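PDB 3NZP: arginine decarboxylase from Campylobacter jejuni subsp. jejuni, which probably catalyses the pyridoxal-phosphate-dependent decarboxylation of arginine to agmatine, an early step in the biosynthesis of polyamines such as spermidine. Local coordinates for residues I180-R185 against F204-T209; E225-I230 against M261-L266; E438-N443 against P472-S477; I462-R467 against F498-D503. All coordinates share one frame; numbering follows the deposited sequence.

Interaction 1. Residues I180-R185 against F204-T209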
loop_
_atom_site.group_PDB
_atom_site.type_symbol
_atom_site.label_atom_id
_atom_site.label_comp_id
_atom_site.label_asym_id
_atom_site.label_seq_id
_atom_site.Cartn_x
_atom_site.Cartn_y
_atom_site.Cartn_z
ATOM N N ILE B 180 29.395 16.010 8.660
ATOM C CA ILE B 180 28.814 14.976 9.487
ATOM C C ILE B 180 27.630 15.496 10.297
ATOM O O ILE B 180 27.698 16.568 10.889
ATOM C CB ILE B 180 29.877 14.410 10.427
ATOM C CG1 ILE B 180 30.962 13.702 9.605
ATOM C CG2 ILE B 180 29.229 13.486 11.432
ATOM C CD1 ILE B 180 32.124 13.163 10.422
ATOM N N GLY B 181 26.532 14.749 10.301
ATOM C CA GLY B 181 25.368 15.162 11.067
ATOM C C GLY B 181 25.045 14.092 12.093
ATOM O O GLY B 181 25.263 12.907 11.830
ATOM N N LEU B 182 24.546 14.476 13.266
ATOM C CA LEU B 182 24.209 13.468 14.278
ATOM C C LEU B 182 22.713 13.463 14.572
ATOM O O LEU B 182 22.154 14.485 14.959
ATOM C CB LEU B 182 24.983 13.717 15.583
ATOM C CG LEU B 182 26.510 13.632 15.525
ATOM C CD1 LEU B 182 27.068 13.770 16.925
ATOM C CD2 LEU B 182 26.935 12.305 14.924
ATOM N N ARG B 183 22.067 12.321 14.373
ATOM C CA ARG B 183 20.637 12.216 14.631
ATOM C C ARG B 183 20.440 11.964 16.118
ATOM O O ARG B 183 20.848 10.927 16.641
ATOM C CB ARG B 183 20.023 11.059 13.836
ATOM C CG ARG B 183 18.525 10.969 13.975
ATOM C CD ARG B 183 17.971 9.764 13.269
ATOM N NE ARG B 183 16.515 9.727 13.351
ATOM C CZ ARG B 183 15.759 8.698 12.972
ATOM N NH1 ARG B 183 14.438 8.779 13.096
ATOM N NH2 ARG B 183 16.309 7.592 12.475
ATOM N N VAL B 184 19.808 12.903 16.804
ATOM C CA VAL B 184 19.607 12.734 18.228
ATOM C C VAL B 184 18.355 11.936 18.578
ATOM O O VAL B 184 17.322 12.066 17.932
ATOM C CB VAL B 184 19.553 14.096 18.928
ATOM C CG1 VAL B 184 20.857 14.854 18.663
ATOM C CG2 VAL B 184 18.362 14.886 18.435
ATOM N N ARG B 185 18.469 11.099 19.601
ATOM C CA ARG B 185 17.363 10.290 20.076
ATOM C C ARG B 185 16.602 11.191 21.046
ATOM O O ARG B 185 17.160 11.597 22.059
ATOM C CB ARG B 185 17.913 9.070 20.813
ATOM C CG ARG B 185 16.880 8.143 21.408
ATOM C CD ARG B 185 16.332 7.199 20.357
ATOM N NE ARG B 185 17.331 6.239 19.874
ATOM C CZ ARG B 185 17.777 5.197 20.572
ATOM N NH1 ARG B 185 18.685 4.383 20.040
ATOM N NH2 ARG B 185 17.313 4.970 21.798
ATOM N N PHE B 204 15.006 5.690 16.801
ATOM C CA PHE B 204 16.381 5.632 16.294
ATOM C C PHE B 204 17.114 6.920 16.643
ATOM O O PHE B 204 16.485 7.924 16.963
ATOM C CB PHE B 204 16.360 5.467 14.785
ATOM C CG PHE B 204 15.590 4.280 14.332
ATOM C CD1 PHE B 204 16.184 3.031 14.311
ATOM C CD2 PHE B 204 14.261 4.408 13.934
ATOM C CE1 PHE B 204 15.475 1.921 13.898
ATOM C CE2 PHE B 204 13.536 3.298 13.518
ATOM C CZ PHE B 204 14.144 2.051 13.500
ATOM N N GLY B 205 18.439 6.897 16.557
ATOM C CA GLY B 205 19.213 8.077 16.893
ATOM C C GLY B 205 20.233 7.735 17.962
ATOM O O GLY B 205 20.254 6.615 18.470
ATOM N N LEU B 206 21.081 8.695 18.307
ATOM C CA LEU B 206 22.103 8.455 19.307
ATOM C C LEU B 206 21.639 8.882 20.691
ATOM O O LEU B 206 21.045 9.941 20.846
ATOM C CB LEU B 206 23.376 9.209 18.936
ATOM C CG LEU B 206 23.996 8.903 17.582
ATOM C CD1 LEU B 206 25.208 9.795 17.396
ATOM C CD2 LEU B 206 24.398 7.448 17.495
ATOM N N THR B 207 21.912 8.055 21.693
ATOM C CA THR B 207 21.527 8.382 23.058
ATOM C C THR B 207 22.450 9.480 23.573
ATOM O O THR B 207 23.443 9.810 22.931
ATOM C CB THR B 207 21.655 7.171 23.975
ATOM O OG1 THR B 207 23.041 6.922 24.252
ATOM C CG2 THR B 207 21.058 5.956 23.302
ATOM N N SER B 208 22.131 10.041 24.735
ATOM C CA SER B 208 22.950 11.110 25.291
ATOM C C SER B 208 24.374 10.627 25.521
ATOM O O SER B 208 25.337 11.321 25.206
ATOM C CB SER B 208 22.344 11.634 26.602
ATOM O OG SER B 208 22.173 10.599 27.557
ATOM N N THR B 209 24.510 9.426 26.058
ATOM C CA THR B 209 25.827 8.892 26.311
ATOM C C THR B 209 26.530 8.600 24.977
ATOM O O THR B 209 27.730 8.855 24.832
ATOM C CB THR B 209 25.734 7.637 27.237
ATOM O OG1 THR B 209 26.411 6.531 26.627
ATOM C CG2 THR B 209 24.260 7.285 27.523
#
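V184 and L206 form a single backbone bridge, with L182-R185 crossed by F204-T207 at 93°, so the two chains touch briefly and diverge. Two hydrogen bonds define the bridge: L206 N to R183 O at 2.8 Å and R185 N to L206 O at 3.1 Å. G205, at phi 124° and psi 175°, brings its CA to 3.3 Å from R183 O. R185 has CG anti to the backbone N, and its chain bends at chi2 and chi3 to return to the loop. There NE and NH1 share G205 O in two weak bonds, NH1 at 3.1 Å, while the CG2 of T207 lies over one guanidinium face. R183 instead runs extended over G205 CA until its NH2 lies beside the CB of F204. One apolar touch, L182 CD2 to L206 CD1 at 3.9 Å, joins the strand to L206, which precedes the N-cap T207, whose OG1 caps E210 N. Since the NH2 of R183 is salt-bridged to E158 and its side chain lies about 6 Å from the bound pyridoxal phosphate, this charge probably contributes to the electrostatics around the cofactor.

Interaction 2. Residues E225-I230 against M261-L266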
loop_
_atom_site.group_PDB
_atom_site.type_symbol
_atom_site.label_atom_id
_atom_site.label_comp_id
_atom_site.label_asym_id
_atom_site.label_seq_id
_atom_site.Cartn_x
_atom_site.Cartn_y
_atom_site.Cartn_z
ATOM N N GLU B 225 35.568 19.413 12.814
ATOM C CA GLU B 225 35.289 20.372 11.766
ATOM C C GLU B 225 34.077 19.954 10.934
ATOM O O GLU B 225 33.358 20.795 10.407
ATOM C CB GLU B 225 36.503 20.486 10.854
ATOM C CG GLU B 225 37.720 21.105 11.506
ATOM C CD GLU B 225 37.628 22.623 11.587
ATOM O OE1 GLU B 225 38.632 23.257 11.993
ATOM O OE2 GLU B 225 36.560 23.182 11.243
ATOM N N GLN B 226 33.852 18.650 10.821
ATOM C CA GLN B 226 32.749 18.147 10.025
ATOM C C GLN B 226 31.413 18.187 10.734
ATOM O O GLN B 226 30.386 18.458 10.111
ATOM C CB GLN B 226 33.034 16.726 9.566
ATOM C CG GLN B 226 34.410 16.565 8.936
ATOM C CD GLN B 226 34.772 17.711 7.994
ATOM O OE1 GLN B 226 34.063 17.992 7.017
ATOM N NE2 GLN B 226 35.891 18.376 8.287
ATOM N N PHE B 227 31.413 17.911 12.034
ATOM C CA PHE B 227 30.179 17.930 12.803
ATOM C C PHE B 227 29.549 19.321 12.706
ATOM O O PHE B 227 29.944 20.234 13.419
ATOM C CB PHE B 227 30.479 17.552 14.248
ATOM C CG PHE B 227 29.263 17.452 15.115
ATOM C CD1 PHE B 227 28.012 17.221 14.563
ATOM C CD2 PHE B 227 29.373 17.579 16.493
ATOM C CE1 PHE B 227 26.879 17.116 15.370
ATOM C CE2 PHE B 227 28.249 17.476 17.313
ATOM C CZ PHE B 227 26.997 17.246 16.749
ATOM N N THR B 228 28.568 19.491 11.824
ATOM C CA THR B 228 27.941 20.795 11.674
ATOM C C THR B 228 26.462 20.909 12.038
ATOM O O THR B 228 25.954 22.027 12.188
ATOM C CB THR B 228 28.118 21.316 10.252
ATOM O OG1 THR B 228 27.561 20.382 9.319
ATOM C CG2 THR B 228 29.579 21.513 9.964
HETATM N N MSE B 229 25.759 19.783 12.148
HETATM C CA MSE B 229 24.345 19.834 12.518
HETATM C C MSE B 229 23.813 18.579 13.175
HETATM O O MSE B 229 24.328 17.480 12.959
HETATM C CB MSE B 229 23.448 20.159 11.312
HETATM C CG MSE B 229 23.332 19.055 10.289
HETATM SE SE MSE B 229 21.760 19.191 9.097
HETATM C CE MSE B 229 22.173 20.814 8.110
ATOM N N ILE B 230 22.795 18.772 14.012
ATOM C CA ILE B 230 22.111 17.671 14.672
ATOM C C ILE B 230 20.735 17.602 14.003
ATOM O O ILE B 230 20.200 18.619 13.558
ATOM C CB ILE B 230 21.902 17.888 16.202
ATOM C CG1 ILE B 230 21.108 19.142 16.472
ATOM C CG2 ILE B 230 23.212 18.014 16.897
ATOM C CD1 ILE B 230 20.789 19.259 17.919
HETATM N N MSE B 261 30.732 21.412 24.510
HETATM C CA MSE B 261 31.596 20.256 24.606
HETATM C C MSE B 261 32.746 20.299 23.619
HETATM O O MSE B 261 33.578 19.388 23.576
HETATM C CB MSE B 261 30.758 19.014 24.386
HETATM C CG MSE B 261 31.430 17.739 24.777
HETATM SE SE MSE B 261 30.161 16.316 24.588
HETATM C CE MSE B 261 28.740 17.124 25.689
ATOM N N GLY B 262 32.790 21.358 22.819
ATOM C CA GLY B 262 33.854 21.510 21.841
ATOM C C GLY B 262 33.406 21.496 20.391
ATOM O O GLY B 262 34.167 21.866 19.498
ATOM N N ALA B 263 32.172 21.064 20.152
ATOM C CA ALA B 263 31.627 20.997 18.801
ATOM C C ALA B 263 31.369 22.403 18.275
ATOM O O ALA B 263 30.227 22.780 18.029
ATOM C CB ALA B 263 30.336 20.197 18.812
ATOM N N LYS B 264 32.433 23.172 18.082
ATOM C CA LYS B 264 32.289 24.541 17.619
ATOM C C LYS B 264 31.676 24.715 16.241
ATOM O O LYS B 264 31.027 25.729 15.960
ATOM C CB LYS B 264 33.638 25.265 17.697
ATOM C CG LYS B 264 33.801 26.043 19.005
ATOM C CD LYS B 264 33.588 25.135 20.232
ATOM C CE LYS B 264 33.221 25.925 21.496
ATOM N NZ LYS B 264 31.894 26.612 21.410
ATOM N N ASN B 265 31.857 23.720 15.385
ATOM C CA ASN B 265 31.310 23.808 14.046
ATOM C C ASN B 265 29.830 23.482 13.985
ATOM O O ASN B 265 29.180 23.709 12.968
ATOM C CB ASN B 265 32.071 22.899 13.112
ATOM C CG ASN B 265 32.754 23.667 12.029
ATOM O OD1 ASN B 265 32.140 24.525 11.379
ATOM N ND2 ASN B 265 34.035 23.371 11.813
ATOM N N LEU B 266 29.307 22.941 15.078
ATOM C CA LEU B 266 27.900 22.613 15.153
ATOM C C LEU B 266 27.124 23.927 15.193
ATOM O O LEU B 266 27.091 24.614 16.213
ATOM C CB LEU B 266 27.624 21.790 16.404
ATOM C CG LEU B 266 26.159 21.567 16.782
ATOM C CD1 LEU B 266 25.370 21.005 15.603
ATOM C CD2 LEU B 266 26.118 20.626 17.975
#
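L266 packs beside the ring of F227, both side chains pointing the same way, and this apolar group is a main part of the contact. The CG of F227 is anti to its backbone N (chi1 -176°), which sets the ring beside A263 and L266. Its CZ meets L266 CD2 at 3.7 Å, while L266 CB lies over one ring face. A263, projecting toward the strand, places CB 3.6 Å from F227 CD2, at a slant to the ring. The other branch of the leucine, CD1, reaches I230 CG2 at 3.9 Å and also touches the backbone at M229 CA.

Backbone contacts form a second group. T228 and L266 have their CA atoms 3.9 Å apart, and two CA-H...O contacts run in opposite senses: T228 CA to N265 O at 3.4 Å and L266 CA to T228 O at 3.6 Å.

The polar group lies at the outer end, where E225 OE2 and N265 ND2 are 2.6 Å apart with carboxylate and amide planes turned 61° from each other.

Within the loop, G262 closes helix 242-260 in a Schellman motif, and a type I turn from A263 to L266 redirects the chain. Just beyond, backbone hydrogen bonds join T228 with K267 and I230 with A268, at the start of strand 268-272. Strand 227-231, helix 242-260 and strand 268-272 thus make a beta-alpha-beta crossover of the eight-stranded TIM barrel; here the loop returning from the helix packs against the start of strand 227-231.

Interaction 3. Residues E438-N443 against P472-S477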
loop_
_atom_site.group_PDB
_atom_site.type_symbol
_atom_site.label_atom_id
_atom_site.label_comp_id
_atom_site.label_asym_id
_atom_site.label_seq_id
_atom_site.Cartn_x
_atom_site.Cartn_y
_atom_site.Cartn_z
ATOM N N GLU B 438 -26.786 7.790 -4.456
ATOM C CA GLU B 438 -26.175 7.114 -5.598
ATOM C C GLU B 438 -24.689 6.835 -5.389
ATOM O O GLU B 438 -24.006 7.544 -4.652
ATOM C CB GLU B 438 -26.351 7.953 -6.867
ATOM C CG GLU B 438 -27.792 8.210 -7.240
ATOM C CD GLU B 438 -27.924 8.988 -8.521
ATOM O OE1 GLU B 438 -27.309 10.070 -8.617
ATOM O OE2 GLU B 438 -28.643 8.520 -9.430
ATOM N N ARG B 439 -24.204 5.792 -6.054
ATOM C CA ARG B 439 -22.805 5.387 -5.982
ATOM C C ARG B 439 -22.174 5.708 -7.326
ATOM O O ARG B 439 -22.516 5.082 -8.327
ATOM C CB ARG B 439 -22.704 3.891 -5.715
ATOM C CG ARG B 439 -23.031 3.502 -4.290
ATOM C CD ARG B 439 -24.307 2.692 -4.151
ATOM N NE ARG B 439 -24.047 1.449 -3.415
ATOM C CZ ARG B 439 -24.939 0.791 -2.677
ATOM N NH1 ARG B 439 -26.181 1.248 -2.556
ATOM N NH2 ARG B 439 -24.587 -0.336 -2.066
ATOM N N TYR B 440 -21.266 6.688 -7.346
ATOM C CA TYR B 440 -20.596 7.100 -8.581
ATOM C C TYR B 440 -19.347 6.275 -8.848
ATOM O O TYR B 440 -18.408 6.278 -8.060
ATOM C CB TYR B 440 -20.213 8.578 -8.531
ATOM C CG TYR B 440 -21.382 9.533 -8.401
ATOM C CD1 TYR B 440 -22.196 9.524 -7.266
ATOM C CD2 TYR B 440 -21.665 10.459 -9.408
ATOM C CE1 TYR B 440 -23.261 10.413 -7.133
ATOM C CE2 TYR B 440 -22.726 11.353 -9.286
ATOM C CZ TYR B 440 -23.517 11.323 -8.146
ATOM O OH TYR B 440 -24.559 12.213 -8.011
ATOM N N LEU B 441 -19.350 5.577 -9.979
ATOM C CA LEU B 441 -18.236 4.741 -10.389
ATOM C C LEU B 441 -17.231 5.609 -11.144
ATOM O O LEU B 441 -17.512 6.060 -12.254
ATOM C CB LEU B 441 -18.754 3.632 -11.293
ATOM C CG LEU B 441 -17.710 2.641 -11.798
ATOM C CD1 LEU B 441 -17.263 1.764 -10.644
ATOM C CD2 LEU B 441 -18.296 1.800 -12.921
ATOM N N VAL B 442 -16.065 5.840 -10.541
ATOM C CA VAL B 442 -15.034 6.673 -11.160
ATOM C C VAL B 442 -13.953 5.845 -11.824
ATOM O O VAL B 442 -13.462 4.868 -11.262
ATOM C CB VAL B 442 -14.339 7.596 -10.139
ATOM C CG1 VAL B 442 -13.931 8.899 -10.812
ATOM C CG2 VAL B 442 -15.246 7.858 -8.955
ATOM N N ASN B 443 -13.570 6.271 -13.018
ATOM C CA ASN B 443 -12.555 5.581 -13.797
ATOM C C ASN B 443 -11.152 5.787 -13.242
ATOM O O ASN B 443 -10.367 6.560 -13.792
ATOM C CB ASN B 443 -12.594 6.074 -15.247
ATOM C CG ASN B 443 -11.802 5.190 -16.188
ATOM O OD1 ASN B 443 -11.634 5.522 -17.363
ATOM N ND2 ASN B 443 -11.318 4.052 -15.681
ATOM N N PRO B 472 -25.599 20.528 -5.477
ATOM C CA PRO B 472 -25.658 19.062 -5.572
ATOM C C PRO B 472 -26.790 18.501 -4.725
ATOM O O PRO B 472 -27.061 18.991 -3.636
ATOM C CB PRO B 472 -24.292 18.629 -5.059
ATOM C CG PRO B 472 -23.982 19.684 -4.038
ATOM C CD PRO B 472 -24.371 20.951 -4.782
ATOM N N THR B 473 -27.434 17.454 -5.219
ATOM C CA THR B 473 -28.557 16.867 -4.506
ATOM C C THR B 473 -28.531 15.351 -4.494
ATOM O O THR B 473 -29.538 14.707 -4.787
ATOM C CB THR B 473 -29.855 17.311 -5.154
ATOM O OG1 THR B 473 -29.774 17.072 -6.568
ATOM C CG2 THR B 473 -30.089 18.790 -4.901
ATOM N N ARG B 474 -27.387 14.779 -4.143
ATOM C CA ARG B 474 -27.255 13.331 -4.121
ATOM C C ARG B 474 -26.208 12.867 -3.127
ATOM O O ARG B 474 -25.011 13.025 -3.371
ATOM C CB ARG B 474 -26.872 12.838 -5.518
ATOM C CG ARG B 474 -27.999 12.837 -6.533
ATOM C CD ARG B 474 -28.967 11.710 -6.246
ATOM N NE ARG B 474 -29.937 11.526 -7.318
ATOM C CZ ARG B 474 -30.808 10.522 -7.374
ATOM N NH1 ARG B 474 -31.660 10.431 -8.391
ATOM N NH2 ARG B 474 -30.827 9.609 -6.412
ATOM N N SER B 475 -26.644 12.299 -2.008
ATOM C CA SER B 475 -25.689 11.802 -1.022
ATOM C C SER B 475 -24.917 10.685 -1.714
ATOM O O SER B 475 -25.404 9.565 -1.850
ATOM C CB SER B 475 -26.412 11.264 0.218
ATOM O OG SER B 475 -27.248 10.170 -0.102
ATOM N N ALA B 476 -23.703 10.994 -2.149
ATOM C CA ALA B 476 -22.888 10.033 -2.877
ATOM C C ALA B 476 -21.815 9.276 -2.099
ATOM O O ALA B 476 -21.424 9.651 -0.995
ATOM C CB ALA B 476 -22.244 10.740 -4.064
ATOM N N SER B 477 -21.347 8.189 -2.701
ATOM C CA SER B 477 -20.283 7.373 -2.134
ATOM C C SER B 477 -19.568 6.802 -3.344
ATOM O O SER B 477 -19.882 5.710 -3.808
ATOM C CB SER B 477 -20.861 6.259 -1.262
ATOM O OG SER B 477 -21.836 5.523 -1.967
#
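E438 lays its carboxylate flat over one face of the R474 guanidinium, the two planes only 11° apart and CD 3.3 Å above the guanidinium, displaced toward its rim. The glutamate has CG anti to its carbonyl carbon and is extended to CD. R474 starts with CG likewise anti to the carbonyl carbon but bends at chi2 (-73°), which turns CD to within 3.3 Å of E438 OE1. OE1 is also 3.3 Å from R474 NE, yet it sits well out of the guanidinium plane: the salt bridge rests on charge, with no N-H aimed at the oxygen. R474 NH1 has a second partner, a salt bridge to D501 OD1, and the arginine is thus held by two carboxylates.

The backbones pair at one bridge, E438 with A476. Its two bonds, E438 N to S475 O and S477 N to E438 O, are both weak at 3.4 Å, and A476 CA adds a CA-H...O contact to E438 O. The pattern is a parallel one, and it leads into the pairing of strand 438-442 with strand 479-480 in the mixed sheet, separate from the barrel.

Y440 stands with its ring plane 79° from the R474 guanidinium, the side chains crossing at about a right angle. Its OH is 3.5 Å from R474 CB and hydrogen-bonds to the carbonyl of H500; further back along the ring, CE1 and CD1 meet A476 CB obliquely. Next to the bridge, R439 CG comes to 3.3 Å from S477 OG, while outside the pair R439 packs on K203 of the second subunit.

Interaction 4. Residues I462-R467 against F498-D503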
loop_
_atom_site.group_PDB
_atom_site.type_symbol
_atom_site.label_atom_id
_atom_site.label_comp_id
_atom_site.label_asym_id
_atom_site.label_seq_id
_atom_site.Cartn_x
_atom_site.Cartn_y
_atom_site.Cartn_z
ATOM N N ILE B 462 -12.449 15.871 -2.169
ATOM C CA ILE B 462 -13.063 15.444 -3.429
ATOM C C ILE B 462 -14.174 16.395 -3.864
ATOM O O ILE B 462 -15.091 16.654 -3.094
ATOM C CB ILE B 462 -13.647 14.038 -3.260
ATOM C CG1 ILE B 462 -12.524 13.066 -2.918
ATOM C CG2 ILE B 462 -14.378 13.631 -4.513
ATOM C CD1 ILE B 462 -12.995 11.696 -2.514
HETATM N N MSE B 463 -14.088 16.914 -5.085
HETATM C CA MSE B 463 -15.117 17.823 -5.593
HETATM C C MSE B 463 -15.176 17.780 -7.117
HETATM O O MSE B 463 -14.150 17.589 -7.775
HETATM C CB MSE B 463 -14.838 19.261 -5.170
HETATM C CG MSE B 463 -13.677 19.879 -5.910
HETATM SE SE MSE B 463 -13.418 21.723 -5.437
HETATM C CE MSE B 463 -14.969 22.475 -6.311
ATOM N N PRO B 464 -16.371 17.959 -7.699
ATOM C CA PRO B 464 -16.531 17.934 -9.153
ATOM C C PRO B 464 -15.740 19.058 -9.793
ATOM O O PRO B 464 -15.479 20.074 -9.154
ATOM C CB PRO B 464 -18.023 18.128 -9.336
ATOM C CG PRO B 464 -18.589 17.548 -8.084
ATOM C CD PRO B 464 -17.676 18.091 -7.041
ATOM N N LEU B 465 -15.373 18.892 -11.057
ATOM C CA LEU B 465 -14.605 19.922 -11.733
ATOM C C LEU B 465 -15.432 21.090 -12.242
ATOM O O LEU B 465 -14.900 22.171 -12.499
ATOM C CB LEU B 465 -13.820 19.323 -12.892
ATOM C CG LEU B 465 -12.419 18.829 -12.517
ATOM C CD1 LEU B 465 -12.522 17.755 -11.450
ATOM C CD2 LEU B 465 -11.724 18.300 -13.767
ATOM N N ASP B 466 -16.730 20.867 -12.386
ATOM C CA ASP B 466 -17.625 21.896 -12.885
ATOM C C ASP B 466 -19.017 21.677 -12.317
ATOM O O ASP B 466 -19.229 20.802 -11.471
ATOM C CB ASP B 466 -17.680 21.837 -14.413
ATOM C CG ASP B 466 -18.389 20.590 -14.925
ATOM O OD1 ASP B 466 -18.484 20.416 -16.163
ATOM O OD2 ASP B 466 -18.859 19.776 -14.094
ATOM N N ARG B 467 -19.964 22.472 -12.803
ATOM C CA ARG B 467 -21.350 22.393 -12.365
ATOM C C ARG B 467 -21.451 22.806 -10.891
ATOM O O ARG B 467 -22.352 22.378 -10.169
ATOM C CB ARG B 467 -21.868 20.969 -12.558
ATOM C CG ARG B 467 -23.307 20.897 -13.012
ATOM C CD ARG B 467 -23.750 19.456 -13.131
ATOM N NE ARG B 467 -22.937 18.739 -14.109
ATOM C CZ ARG B 467 -23.287 18.536 -15.375
ATOM N NH1 ARG B 467 -22.465 17.874 -16.186
ATOM N NH2 ARG B 467 -24.464 18.978 -15.815
ATOM N N PHE B 498 -21.874 15.160 -1.399
ATOM C CA PHE B 498 -23.006 15.350 -2.308
ATOM C C PHE B 498 -22.550 15.730 -3.707
ATOM O O PHE B 498 -21.800 16.697 -3.874
ATOM C CB PHE B 498 -23.958 16.434 -1.787
ATOM C CG PHE B 498 -24.715 16.025 -0.566
ATOM C CD1 PHE B 498 -24.162 16.194 0.696
ATOM C CD2 PHE B 498 -25.948 15.391 -0.682
ATOM C CE1 PHE B 498 -24.822 15.732 1.830
ATOM C CE2 PHE B 498 -26.619 14.925 0.444
ATOM C CZ PHE B 498 -26.053 15.093 1.705
ATOM N N LEU B 499 -23.006 14.966 -4.701
ATOM C CA LEU B 499 -22.666 15.209 -6.106
ATOM C C LEU B 499 -23.915 15.487 -6.921
ATOM O O LEU B 499 -25.005 15.042 -6.567
ATOM C CB LEU B 499 -21.955 13.999 -6.703
ATOM C CG LEU B 499 -20.610 13.704 -6.060
ATOM C CD1 LEU B 499 -20.113 12.361 -6.533
ATOM C CD2 LEU B 499 -19.633 14.821 -6.412
ATOM N N HIS B 500 -23.754 16.207 -8.023
ATOM C CA HIS B 500 -24.890 16.537 -8.869
ATOM C C HIS B 500 -25.438 15.314 -9.597
ATOM O O HIS B 500 -24.691 14.422 -9.993
ATOM C CB HIS B 500 -24.497 17.623 -9.876
ATOM C CG HIS B 500 -23.781 18.785 -9.258
ATOM N ND1 HIS B 500 -22.457 18.723 -8.879
ATOM C CD2 HIS B 500 -24.210 20.025 -8.924
ATOM C CE1 HIS B 500 -22.101 19.875 -8.339
ATOM N NE2 HIS B 500 -23.147 20.682 -8.354
ATOM N N ASP B 501 -26.755 15.271 -9.751
ATOM C CA ASP B 501 -27.401 14.162 -10.439
ATOM C C ASP B 501 -27.219 14.382 -11.931
ATOM O O ASP B 501 -27.966 15.133 -12.546
ATOM C CB ASP B 501 -28.893 14.127 -10.106
ATOM C CG ASP B 501 -29.590 12.931 -10.713
ATOM O OD1 ASP B 501 -30.811 12.788 -10.510
ATOM O OD2 ASP B 501 -28.912 12.133 -11.394
ATOM N N VAL B 502 -26.226 13.730 -12.513
ATOM C CA VAL B 502 -25.966 13.905 -13.930
ATOM C C VAL B 502 -26.241 12.639 -14.730
ATOM O O VAL B 502 -26.413 11.563 -14.163
ATOM C CB VAL B 502 -24.506 14.329 -14.157
ATOM C CG1 VAL B 502 -24.250 15.687 -13.509
ATOM C CG2 VAL B 502 -23.578 13.279 -13.570
ATOM N N ASP B 503 -26.289 12.779 -16.051
ATOM C CA ASP B 503 -26.524 11.645 -16.936
ATOM C C ASP B 503 -25.214 11.305 -17.639
ATOM O O ASP B 503 -24.815 11.985 -18.585
ATOM C CB ASP B 503 -27.590 12.000 -17.974
ATOM C CG ASP B 503 -27.995 10.809 -18.827
ATOM O OD1 ASP B 503 -28.881 10.974 -19.692
ATOM O OD2 ASP B 503 -27.431 9.707 -18.629
#
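R467 lays its CB squarely over the imidazole of H500, 4.2 Å from the ring centroid and 2° off the ring normal, a CH-pi contact. The two side chains run past each other in opposite directions, and R467 CD reaches H500 CB at 3.8 Å. The arginine then bends at chi3 (-61°), which turns NE toward V502. Here CG1 of the valine lies 3.4 Å above the guanidinium plane, nearer the rim than the centre, so a methyl covers one face while NH2 forms a salt bridge with E507. The imidazole is fixed from both nitrogens: ND1 is hydrogen-bonded to the OH of Y509 and NE2 to the carbonyl of E470, which together set the rotation of the ring beneath R467.

P464 approaches that ring from its edge, CG standing 4.1 Å from H500 ND1. The same CG meets L499 CD2 at 3.4 Å, so the pyrrolidine touches both the leucine and the histidine. No hydrogen bond spans the two segments; apolar contacts and the CH-pi contact of R467 join them.

Strand 462-464 runs antiparallel to strand 510-513, bonded through M463 and G512, and P464 and L499 both pack on L511 of that strand. L499 also touches Y440 of strand 438-442, while L465, which takes no part in the contact, touches I31, I32 and V35 of helix 31-40.

In the fold
The four contacts form two pairs in two domains. Interactions 1 and 2, with centres 13 Å apart, belong to the pyridoxal-binding barrel, where strands 179-183 and 227-231 are neighbours and L182 N probably bonds to M229 O. Interactions 3 and 4, with centres 8 Å apart, lie at the mixed sheet on the other side of the chain's centre, their centres about 50 to 58 Å from those of the first pair. Interaction 1 closes before interaction 2 opens, whereas the segments of 3 and 4 alternate along the chain and are probably joined by a hydrogen bond between R474 O and L499 N. Interactions 1 and 3 also reach the second subunit, tying both domains to the dimer.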